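Local coordinates for putative endonuclease/exonuclease/phosphatase family protein (Bacteroides vulgatus ATCC 8482, PDB 3G6S) that probably hydrolyses phosphodiester bonds of nucleic acid, as a putative nuclease of the DNase I-like endonuclease/exonuclease/phosphatase family, at residues A[92-98]-A[115-121]; A[42-48]-A[76-82]; A[205-209]-A[220-224]; A[8-12]-A[248-253]. The contacts are given in a common frame with arbitrary orientation. Residue numbers count along the deposited sequence, not the author numbering.

Contact 1: residues A[92-98]-A[115-121]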
# COMPACT_ATOMS: atom_id res chain seq x y z
N ASP A 92 -9.81 -11.13 -10.50
CA ASP A 92 -9.10 -10.43 -11.55
C ASP A 92 -8.11 -9.48 -10.92
O ASP A 92 -8.28 -9.07 -9.77
CB ASP A 92 -10.07 -9.68 -12.46
CG ASP A 92 -9.39 -9.10 -13.68
OD1 ASP A 92 -8.29 -9.59 -14.03
OD2 ASP A 92 -9.96 -8.17 -14.30
N SER A 93 -7.07 -9.13 -11.66
CA SER A 93 -6.06 -8.24 -11.13
C SER A 93 -5.21 -7.69 -12.26
O SER A 93 -5.13 -8.28 -13.33
CB SER A 93 -5.17 -8.99 -10.15
OG SER A 93 -4.62 -10.14 -10.77
N ASN A 94 -4.55 -6.57 -12.00
CA ASN A 94 -3.70 -5.99 -13.02
C ASN A 94 -2.94 -4.80 -12.45
O ASN A 94 -3.05 -4.49 -11.27
CB ASN A 94 -4.56 -5.55 -14.21
CG ASN A 94 -3.72 -5.22 -15.42
OD1 ASN A 94 -2.99 -6.07 -15.91
ND2 ASN A 94 -3.82 -3.98 -15.89
N THR A 95 -2.15 -4.15 -13.29
CA THR A 95 -1.39 -3.00 -12.87
C THR A 95 -1.32 -2.00 -14.02
O THR A 95 -1.09 -2.39 -15.16
CB THR A 95 0.04 -3.42 -12.38
OG1 THR A 95 0.86 -2.27 -12.19
CG2 THR A 95 0.69 -4.36 -13.36
N PHE A 96 -1.56 -0.72 -13.73
CA PHE A 96 -1.52 0.32 -14.75
C PHE A 96 -0.54 1.41 -14.35
O PHE A 96 -0.18 1.53 -13.18
CB PHE A 96 -2.91 0.92 -14.98
CG PHE A 96 -3.55 1.49 -13.75
CD1 PHE A 96 -3.30 2.81 -13.36
CD2 PHE A 96 -4.38 0.70 -12.96
CE1 PHE A 96 -3.87 3.33 -12.20
CE2 PHE A 96 -4.95 1.21 -11.80
CZ PHE A 96 -4.69 2.53 -11.42
N TRP A 97 -0.12 2.22 -15.32
CA TRP A 97 0.84 3.29 -15.07
C TRP A 97 0.20 4.64 -14.78
O TRP A 97 -0.68 5.10 -15.52
CB TRP A 97 1.81 3.39 -16.26
CG TRP A 97 2.89 2.38 -16.17
CD1 TRP A 97 4.17 2.58 -15.74
CD2 TRP A 97 2.75 0.97 -16.35
NE1 TRP A 97 4.84 1.38 -15.63
CE2 TRP A 97 3.98 0.37 -16.01
CE3 TRP A 97 1.69 0.14 -16.77
CZ2 TRP A 97 4.20 -1.01 -16.06
CZ3 TRP A 97 1.90 -1.23 -16.83
CH2 TRP A 97 3.15 -1.79 -16.47
N LEU A 98 0.63 5.26 -13.69
CA LEU A 98 0.11 6.56 -13.29
C LEU A 98 0.65 7.60 -14.27
O LEU A 98 1.67 8.25 -14.03
CB LEU A 98 0.54 6.89 -11.85
CG LEU A 98 0.12 5.89 -10.75
CD1 LEU A 98 0.46 6.46 -9.37
CD2 LEU A 98 -1.37 5.60 -10.84
N VAL A 115 8.98 6.82 -12.83
CA VAL A 115 7.80 6.10 -13.29
C VAL A 115 7.04 5.55 -12.07
O VAL A 115 7.65 5.04 -11.13
CB VAL A 115 8.20 4.93 -14.24
CG1 VAL A 115 9.20 4.00 -13.57
CG2 VAL A 115 6.96 4.16 -14.66
N ARG A 116 5.72 5.66 -12.09
CA ARG A 116 4.91 5.19 -10.97
C ARG A 116 3.79 4.25 -11.43
O ARG A 116 3.35 4.30 -12.58
CB ARG A 116 4.32 6.39 -10.23
CG ARG A 116 5.37 7.33 -9.63
CD ARG A 116 6.17 6.65 -8.53
NE ARG A 116 7.40 7.39 -8.22
CZ ARG A 116 8.20 7.12 -7.20
NH1 ARG A 116 7.93 6.13 -6.37
NH2 ARG A 116 9.30 7.86 -7.01
N ILE A 117 3.34 3.37 -10.53
CA ILE A 117 2.28 2.43 -10.86
C ILE A 117 1.32 2.16 -9.71
O ILE A 117 1.55 2.54 -8.56
CB ILE A 117 2.84 1.05 -11.27
CG1 ILE A 117 3.68 0.48 -10.12
CG2 ILE A 117 3.63 1.16 -12.56
CD1 ILE A 117 4.21 -0.91 -10.38
N ALA A 118 0.23 1.48 -10.05
CA ALA A 118 -0.78 1.08 -9.09
C ALA A 118 -1.15 -0.35 -9.47
O ALA A 118 -1.36 -0.64 -10.64
CB ALA A 118 -2.00 1.99 -9.19
N THR A 119 -1.17 -1.25 -8.50
CA THR A 119 -1.55 -2.63 -8.77
C THR A 119 -2.88 -2.85 -8.04
O THR A 119 -3.03 -2.44 -6.89
CB THR A 119 -0.48 -3.63 -8.26
OG1 THR A 119 0.67 -3.58 -9.12
CG2 THR A 119 -1.02 -5.06 -8.26
N TRP A 120 -3.84 -3.46 -8.72
CA TRP A 120 -5.16 -3.71 -8.14
C TRP A 120 -5.59 -5.15 -8.30
O TRP A 120 -5.03 -5.90 -9.09
CB TRP A 120 -6.22 -2.82 -8.79
CG TRP A 120 -6.43 -3.07 -10.25
CD1 TRP A 120 -5.80 -2.43 -11.28
CD2 TRP A 120 -7.29 -4.06 -10.85
NE1 TRP A 120 -6.22 -2.96 -12.49
CE2 TRP A 120 -7.14 -3.95 -12.25
CE3 TRP A 120 -8.18 -5.01 -10.34
CZ2 TRP A 120 -7.83 -4.77 -13.15
CZ3 TRP A 120 -8.88 -5.83 -11.24
CH2 TRP A 120 -8.69 -5.70 -12.63
N ALA A 121 -6.63 -5.52 -7.55
CA ALA A 121 -7.15 -6.87 -7.61
C ALA A 121 -8.57 -6.92 -7.07
O ALA A 121 -8.88 -6.35 -6.03
CB ALA A 121 -6.27 -7.80 -6.81
O HOH W 1 -5.63 -2.13 -15.53
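Backbone hydrogen bonds join 92-97 and 117-121 as antiparallel strands, their axes 4.7 Å apart at closest and their directions at 169°. N94 and W120 form a hydrogen-bonded pair (N94 N to W120 O 3.0 Å, W120 N to N94 O 2.9 Å). F96 and A118 form the next (F96 N to A118 O 3.1 Å, A118 N to F96 O 3.2 Å). L98 N to R116 O, 3.1 Å, extends the pairing beyond the strand. T95 OG1 has two possible acceptors, A118 O at 3.2 Å and, weakly, T119 OG1 at 3.3 Å. A water accepts from N94 ND2 at 2.6 Å and from W120 NE1 at 3.2 Å.

CH-pi contacts occur on both faces. On one, I117 CG2 lies over the five-membered ring of W97, 3.4 Å from its centroid. On the other, A118 CB lies over the F96 ring, 4.0 Å from its centroid. S93 CA sits over the six-membered ring of W120.

Strand 88-97 is an edge strand of the six-stranded sheet, with 117-125 next to it and 131-138 beyond. F96 and L98 pack on helix 144-161. S93, T119 and A121 face I65 in the other sheet of the DNase I-like sandwich.

Contact 2: residues A[42-48]-A[76-82]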
# COMPACT_ATOMS: atom_id res chain seq x y z
N VAL A 42 -1.96 -7.23 2.27
CA VAL A 42 -0.91 -6.24 2.43
C VAL A 42 -0.50 -5.61 1.11
O VAL A 42 -0.21 -6.32 0.15
CB VAL A 42 0.36 -6.87 3.05
CG1 VAL A 42 1.35 -5.77 3.41
CG2 VAL A 42 0.01 -7.70 4.25
N GLY A 43 -0.49 -4.29 1.05
CA GLY A 43 -0.05 -3.60 -0.15
C GLY A 43 1.31 -3.04 0.24
O GLY A 43 1.39 -2.24 1.17
N MSE A 44 2.37 -3.46 -0.44
CA MSE A 44 3.71 -2.98 -0.10
C MSE A 44 4.32 -2.14 -1.21
O MSE A 44 4.01 -2.34 -2.38
CB MSE A 44 4.62 -4.17 0.19
CG MSE A 44 4.11 -5.07 1.29
SE MSE A 44 5.12 -6.74 1.47
CE MSE A 44 5.99 -6.40 3.15
N GLN A 45 5.17 -1.19 -0.85
CA GLN A 45 5.81 -0.36 -1.86
C GLN A 45 7.33 -0.57 -1.86
O GLN A 45 7.88 -1.15 -0.92
CB GLN A 45 5.48 1.12 -1.64
CG GLN A 45 3.99 1.45 -1.55
CD GLN A 45 3.37 1.03 -0.22
OE1 GLN A 45 4.00 1.17 0.82
NE2 GLN A 45 2.12 0.56 -0.26
N GLU A 46 8.00 -0.09 -2.91
CA GLU A 46 9.45 -0.22 -3.07
C GLU A 46 9.94 -1.66 -2.96
O GLU A 46 10.86 -1.96 -2.20
CB GLU A 46 10.19 0.65 -2.02
CG GLU A 46 9.90 2.14 -2.09
CD GLU A 46 10.88 2.98 -1.27
OE1 GLU A 46 10.55 4.15 -0.93
OE2 GLU A 46 12.00 2.49 -0.97
N VAL A 47 9.34 -2.56 -3.71
CA VAL A 47 9.74 -3.96 -3.64
C VAL A 47 10.43 -4.41 -4.93
O VAL A 47 9.82 -4.46 -6.00
CB VAL A 47 8.51 -4.85 -3.35
CG1 VAL A 47 8.94 -6.27 -3.04
CG2 VAL A 47 7.71 -4.27 -2.18
N LEU A 48 11.72 -4.72 -4.85
CA LEU A 48 12.46 -5.18 -6.02
C LEU A 48 12.19 -6.67 -6.23
O LEU A 48 11.77 -7.38 -5.31
CB LEU A 48 13.97 -4.93 -5.84
CG LEU A 48 14.38 -3.45 -5.81
CD1 LEU A 48 15.87 -3.33 -5.54
CD2 LEU A 48 14.02 -2.78 -7.13
N GLY A 76 12.55 -2.90 -12.09
CA GLY A 76 12.02 -1.80 -11.31
C GLY A 76 11.34 -2.21 -10.03
O GLY A 76 11.24 -3.40 -9.72
N GLU A 77 10.86 -1.23 -9.26
CA GLU A 77 10.19 -1.53 -8.01
C GLU A 77 8.74 -1.99 -8.24
O GLU A 77 8.05 -1.50 -9.12
CB GLU A 77 10.19 -0.31 -7.09
CG GLU A 77 11.53 0.40 -7.01
CD GLU A 77 11.58 1.47 -5.93
OE1 GLU A 77 10.58 2.20 -5.75
OE2 GLU A 77 12.63 1.60 -5.26
N TYR A 78 8.31 -2.96 -7.44
CA TYR A 78 6.96 -3.47 -7.50
C TYR A 78 6.13 -2.71 -6.48
O TYR A 78 6.67 -2.05 -5.59
CB TYR A 78 6.91 -4.94 -7.07
CG TYR A 78 7.47 -5.95 -8.05
CD1 TYR A 78 6.67 -7.00 -8.49
CD2 TYR A 78 8.79 -5.88 -8.49
CE1 TYR A 78 7.17 -7.97 -9.35
CE2 TYR A 78 9.30 -6.84 -9.35
CZ TYR A 78 8.48 -7.88 -9.78
OH TYR A 78 8.96 -8.84 -10.63
N ALA A 79 4.81 -2.81 -6.61
CA ALA A 79 3.87 -2.21 -5.66
C ALA A 79 2.84 -3.33 -5.54
O ALA A 79 1.67 -3.15 -5.85
CB ALA A 79 3.26 -0.95 -6.25
N PRO A 80 3.28 -4.50 -5.07
CA PRO A 80 2.48 -5.72 -4.91
C PRO A 80 1.48 -5.79 -3.76
O PRO A 80 1.53 -5.01 -2.81
CB PRO A 80 3.54 -6.80 -4.78
CG PRO A 80 4.55 -6.11 -3.89
CD PRO A 80 4.59 -4.67 -4.42
N LEU A 81 0.58 -6.76 -3.90
CA LEU A 81 -0.45 -7.06 -2.93
C LEU A 81 -0.30 -8.52 -2.51
O LEU A 81 -0.29 -9.41 -3.35
CB LEU A 81 -1.84 -6.86 -3.55
CG LEU A 81 -2.37 -5.42 -3.57
CD1 LEU A 81 -3.54 -5.33 -4.52
CD2 LEU A 81 -2.77 -5.00 -2.15
N PHE A 82 -0.14 -8.75 -1.21
CA PHE A 82 -0.04 -10.12 -0.71
C PHE A 82 -1.30 -10.44 0.06
O PHE A 82 -1.80 -9.61 0.82
CB PHE A 82 1.20 -10.28 0.17
CG PHE A 82 2.48 -10.40 -0.60
CD1 PHE A 82 3.04 -9.29 -1.22
CD2 PHE A 82 3.11 -11.64 -0.75
CE1 PHE A 82 4.20 -9.40 -1.99
CE2 PHE A 82 4.28 -11.77 -1.52
CZ PHE A 82 4.82 -10.64 -2.14
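This is an antiparallel beta pairing in the seven-stranded sheet of the DNase I-like sandwich, between strands 41-45 and 81-84, followed by a single bridge, V47 with Y78. V42 and F82 form a hydrogen-bonded pair (V42 N to F82 O and F82 N to V42 O, both 2.8 Å). M44 N bonds to P80 O at 3.0 Å. E46 has phi and psi near +55° and +51°, and the register shifts by one before V47.

E46 follows Q45 as in the QE motif of DNase I-like relatives, whose metal-binding glutamate it probably matches. The E46 carboxylate bonds to N10. E77 is bridged to R69.

The selenium of selenomethionine M44 makes an oblique Met-aromatic contact with F82, 5.0 Å from the ring centroid. V47 CG2 packs on P80 CD at 3.9 Å. Helix 49-58 lies beside this apolar patch, with F52 stacked on Y78. A weak bond from V47 N to Y78 O, 3.3 Å, and a short one from Y78 N to V47 O, 2.6 Å, close the bridge.

Contact 3: residues A[205-209]-A[220-224]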
# COMPACT_ATOMS: atom_id res chain seq x y z
N VAL A 205 2.12 4.92 17.05
CA VAL A 205 2.64 6.25 16.76
C VAL A 205 1.81 6.91 15.65
O VAL A 205 1.01 6.25 14.99
CB VAL A 205 4.12 6.16 16.33
CG1 VAL A 205 4.96 5.67 17.51
CG2 VAL A 205 4.28 5.17 15.17
N ASP A 206 1.99 8.22 15.45
CA ASP A 206 1.23 8.94 14.42
C ASP A 206 2.04 9.34 13.19
O ASP A 206 1.60 10.16 12.38
CB ASP A 206 0.56 10.19 15.03
CG ASP A 206 1.54 11.09 15.76
OD1 ASP A 206 2.65 11.33 15.23
OD2 ASP A 206 1.20 11.58 16.86
N TYR A 207 3.23 8.77 13.05
CA TYR A 207 4.08 9.05 11.89
C TYR A 207 4.45 7.72 11.24
O TYR A 207 4.46 6.69 11.91
CB TYR A 207 5.35 9.80 12.32
CG TYR A 207 6.16 9.10 13.39
CD1 TYR A 207 5.81 9.20 14.74
CD2 TYR A 207 7.28 8.34 13.05
CE1 TYR A 207 6.56 8.56 15.72
CE2 TYR A 207 8.03 7.69 14.02
CZ TYR A 207 7.67 7.81 15.35
OH TYR A 207 8.40 7.18 16.33
N THR A 208 4.77 7.77 9.95
CA THR A 208 5.10 6.56 9.20
C THR A 208 6.49 6.56 8.56
O THR A 208 6.90 5.57 7.93
CB THR A 208 4.01 6.33 8.10
OG1 THR A 208 4.28 5.12 7.38
CG2 THR A 208 3.98 7.48 7.13
N PHE A 209 7.23 7.65 8.70
CA PHE A 209 8.57 7.71 8.15
C PHE A 209 9.54 8.26 9.20
O PHE A 209 9.31 9.31 9.78
CB PHE A 209 8.61 8.59 6.91
CG PHE A 209 9.93 8.58 6.21
CD1 PHE A 209 10.40 7.41 5.61
CD2 PHE A 209 10.73 9.72 6.17
CE1 PHE A 209 11.65 7.37 4.99
CE2 PHE A 209 11.98 9.71 5.56
CZ PHE A 209 12.45 8.53 4.96
N CYS A 220 8.80 13.66 12.64
CA CYS A 220 8.39 12.66 11.67
C CYS A 220 7.00 12.96 11.12
O CYS A 220 6.13 13.49 11.82
CB CYS A 220 8.42 11.27 12.29
SG CYS A 220 10.07 10.65 12.65
N GLU A 221 6.79 12.59 9.86
CA GLU A 221 5.51 12.82 9.22
C GLU A 221 4.86 11.52 8.78
O GLU A 221 5.51 10.47 8.68
CB GLU A 221 5.69 13.70 7.98
CG GLU A 221 6.56 14.91 8.19
CD GLU A 221 6.67 15.73 6.92
OE1 GLU A 221 6.82 15.11 5.83
OE2 GLU A 221 6.63 16.98 7.02
N LYS A 222 3.56 11.61 8.52
CA LYS A 222 2.78 10.47 8.07
C LYS A 222 2.57 10.65 6.57
O LYS A 222 1.90 11.59 6.15
CB LYS A 222 1.43 10.43 8.79
CG LYS A 222 0.48 9.38 8.26
CD LYS A 222 -0.68 9.17 9.22
CE LYS A 222 -1.42 7.86 8.94
NZ LYS A 222 -2.08 7.85 7.60
N ILE A 223 3.16 9.78 5.76
CA ILE A 223 3.02 9.88 4.32
C ILE A 223 2.42 8.63 3.72
O ILE A 223 2.28 8.52 2.50
CB ILE A 223 4.37 10.14 3.63
CG1 ILE A 223 5.33 8.99 3.92
CG2 ILE A 223 4.95 11.45 4.13
CD1 ILE A 223 6.71 9.18 3.33
N ASP A 224 2.06 7.68 4.58
CA ASP A 224 1.46 6.44 4.12
C ASP A 224 0.01 6.41 4.57
O ASP A 224 -0.29 6.74 5.71
CB ASP A 224 2.24 5.24 4.67
CG ASP A 224 3.68 5.20 4.14
OD1 ASP A 224 4.61 5.64 4.86
OD2 ASP A 224 3.89 4.76 2.99
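T208 OG1 lies 2.6 Å from D224 OD1, the shortest polar approach between the two segments. D224 OD1 and N252 O are both possible acceptors for its one proton. The backbone bond from T208 N to E221 O, 3.1 Å, is well aligned at 161°. F209 N reaches the same E221 O weakly, at 3.3 Å. One carbonyl thus receives two successive amides. Within 220-224, K222 NZ reaches forward to D224 O, with a hydrogen bond of 2.8 Å.

The packing spreads around these bonds. The segments meet in the loop between strands 201-204 and 224-228, and they run almost at right angles, 88° apart. Y207 CA and K222 CA come within 4.3 Å. D206 O lies 3.6 Å from K222 CB. C220 lies against the Y207 ring, with Y207 CD2 3.2 Å from C220 CB. C220 SG is 4.2 Å from the ring centroid, an oblique sulfur-aromatic contact. The Y207 hydroxyl bonds to E242. F209 CB and I223 CD1 touch at 4.1 Å, and the F209 ring meets that of H251.

D224 is the aspartate of an IDFIF sequence, and this aspartate lies at the active site in DNase I-like relatives. Here its other carboxylate oxygen, OD2, comes close to D172. The contact places T208 OG1 against one oxygen of D224, which lies in an acidic cluster that probably belongs to the catalytic pocket.

Contact 4: residues A[8-12]-A[248-253]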
# COMPACT_ATOMS: atom_id res chain seq x y z
N THR A 8 -0.68 -1.43 4.81
CA THR A 8 0.12 -0.81 3.77
C THR A 8 1.52 -0.68 4.36
O THR A 8 1.67 -0.23 5.50
CB THR A 8 -0.41 0.59 3.36
OG1 THR A 8 0.44 1.14 2.35
CG2 THR A 8 -0.44 1.54 4.56
N PHE A 9 2.54 -1.05 3.59
CA PHE A 9 3.89 -1.00 4.10
C PHE A 9 4.99 -0.85 3.05
O PHE A 9 5.09 -1.64 2.11
CB PHE A 9 4.13 -2.26 4.94
CG PHE A 9 5.47 -2.31 5.60
CD1 PHE A 9 6.00 -1.17 6.20
CD2 PHE A 9 6.18 -3.50 5.65
CE1 PHE A 9 7.23 -1.22 6.84
CE2 PHE A 9 7.42 -3.56 6.30
CZ PHE A 9 7.95 -2.42 6.90
N ASN A 10 5.81 0.19 3.21
CA ASN A 10 6.93 0.45 2.31
C ASN A 10 8.10 -0.30 2.96
O ASN A 10 8.48 -0.01 4.09
CB ASN A 10 7.24 1.96 2.27
CG ASN A 10 8.32 2.32 1.25
OD1 ASN A 10 9.29 1.57 1.04
ND2 ASN A 10 8.18 3.48 0.62
N ILE A 11 8.66 -1.27 2.25
CA ILE A 11 9.74 -2.05 2.83
C ILE A 11 11.16 -1.54 2.55
O ILE A 11 12.12 -2.14 3.02
CB ILE A 11 9.65 -3.50 2.37
CG1 ILE A 11 9.84 -3.60 0.86
CG2 ILE A 11 8.28 -4.07 2.73
CD1 ILE A 11 9.91 -5.01 0.37
N ARG A 12 11.28 -0.45 1.79
CA ARG A 12 12.60 0.10 1.44
C ARG A 12 13.32 -0.86 0.50
O ARG A 12 13.76 -1.93 0.92
CB ARG A 12 13.44 0.31 2.70
CG ARG A 12 14.88 0.68 2.41
CD ARG A 12 15.01 2.04 1.76
NE ARG A 12 16.37 2.26 1.30
CZ ARG A 12 16.81 3.37 0.71
NH1 ARG A 12 15.98 4.38 0.50
NH2 ARG A 12 18.07 3.46 0.32
N LEU A 248 12.54 -2.72 10.97
CA LEU A 248 11.91 -3.41 9.84
C LEU A 248 12.13 -2.67 8.52
O LEU A 248 12.36 -3.29 7.47
CB LEU A 248 10.40 -3.55 10.07
CG LEU A 248 9.82 -4.78 10.78
CD1 LEU A 248 10.52 -5.02 12.10
CD2 LEU A 248 8.33 -4.56 11.00
N SER A 249 12.09 -1.35 8.58
CA SER A 249 12.23 -0.54 7.39
C SER A 249 12.39 0.90 7.80
O SER A 249 12.32 1.21 8.98
CB SER A 249 10.97 -0.74 6.53
OG SER A 249 10.63 0.41 5.80
N ASP A 250 12.62 1.80 6.84
CA ASP A 250 12.73 3.21 7.19
C ASP A 250 11.32 3.75 7.40
O ASP A 250 11.13 4.86 7.88
CB ASP A 250 13.46 4.01 6.10
CG ASP A 250 12.95 3.72 4.72
OD1 ASP A 250 11.80 3.26 4.58
OD2 ASP A 250 13.71 3.95 3.75
N HIS A 251 10.32 2.95 7.02
CA HIS A 251 8.92 3.31 7.19
C HIS A 251 8.26 2.45 8.27
O HIS A 251 8.77 1.40 8.65
CB HIS A 251 8.14 3.09 5.90
CG HIS A 251 8.30 4.18 4.88
ND1 HIS A 251 9.41 4.29 4.08
CD2 HIS A 251 7.46 5.17 4.51
CE1 HIS A 251 9.25 5.30 3.25
NE2 HIS A 251 8.07 5.85 3.48
N ASN A 252 7.12 2.93 8.75
CA ASN A 252 6.33 2.20 9.74
C ASN A 252 5.06 1.72 9.03
O ASN A 252 4.41 2.47 8.32
CB ASN A 252 5.94 3.09 10.91
CG ASN A 252 7.00 3.13 12.01
OD1 ASN A 252 7.88 2.26 12.08
ND2 ASN A 252 6.90 4.12 12.89
N PRO A 253 4.71 0.44 9.18
CA PRO A 253 3.50 -0.09 8.53
C PRO A 253 2.25 0.46 9.21
O PRO A 253 2.29 0.83 10.39
CB PRO A 253 3.64 -1.59 8.73
CG PRO A 253 4.28 -1.65 10.10
CD PRO A 253 5.35 -0.59 10.01
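The F9 ring overlaps P253, with F9 CD1 3.5 Å from P253 CB. Its far end meets S249 and L248, F9 CZ being 3.5 Å from S249 CB and 4.2 Å from L248 CB. The carbonyl of H251 lies at the ring edge, F9 CE1 to H251 O 3.5 Å.

S249 OG donates to N10 O at 2.8 Å. S249 OG also accepts from H251 N at 2.8 Å, an ST turn. N10 OD1 accepts from R12 N at 2.9 Å, an Asx turn where the strand ends. N10 CB sits over the H251 ring, 3.7 Å from its centroid, in a CH-pi contact. H251 ND1 donates to D250 OD1 at 2.7 Å. R12 NH1 makes a long salt bridge to D250 OD2, 4.0 Å, while R12 NE pairs with D18.

S249, D250 and H251 are the SDH sequence of this family. In DNase I-like enzymes its Asp-His pair lies in the catalytic centre, as D250 and H251 probably do. N10 ND2 bonds to E46 and D172, which fits the same site.

Strand 2-10 lies between strands 41-45 and 254-260. F9 packs on V30, and L248 and P253 on F33, of helix 27-36, which covers the apolar side.

The end of strand 2-10 and the turn after it, 8-12, open contact 4. That contact closes only at 248-253, so the other three fall within its loop. They follow in series; none cross. Contact 2 closes first and joins two strands of the seven-stranded sheet. Contact 1 closes next and pairs the edge of the six-stranded sheet. The two touch where T119 and I117 pack on A79, bringing the sheets face to face. Contact 3 closes the loop from strand 201-204 of one sheet to strand 224-228 of the other. It meets contact 4 through H251 and N252. N10 and E46 link contacts 4 and 2, and D224 lies against H251, so these three border the probable active site.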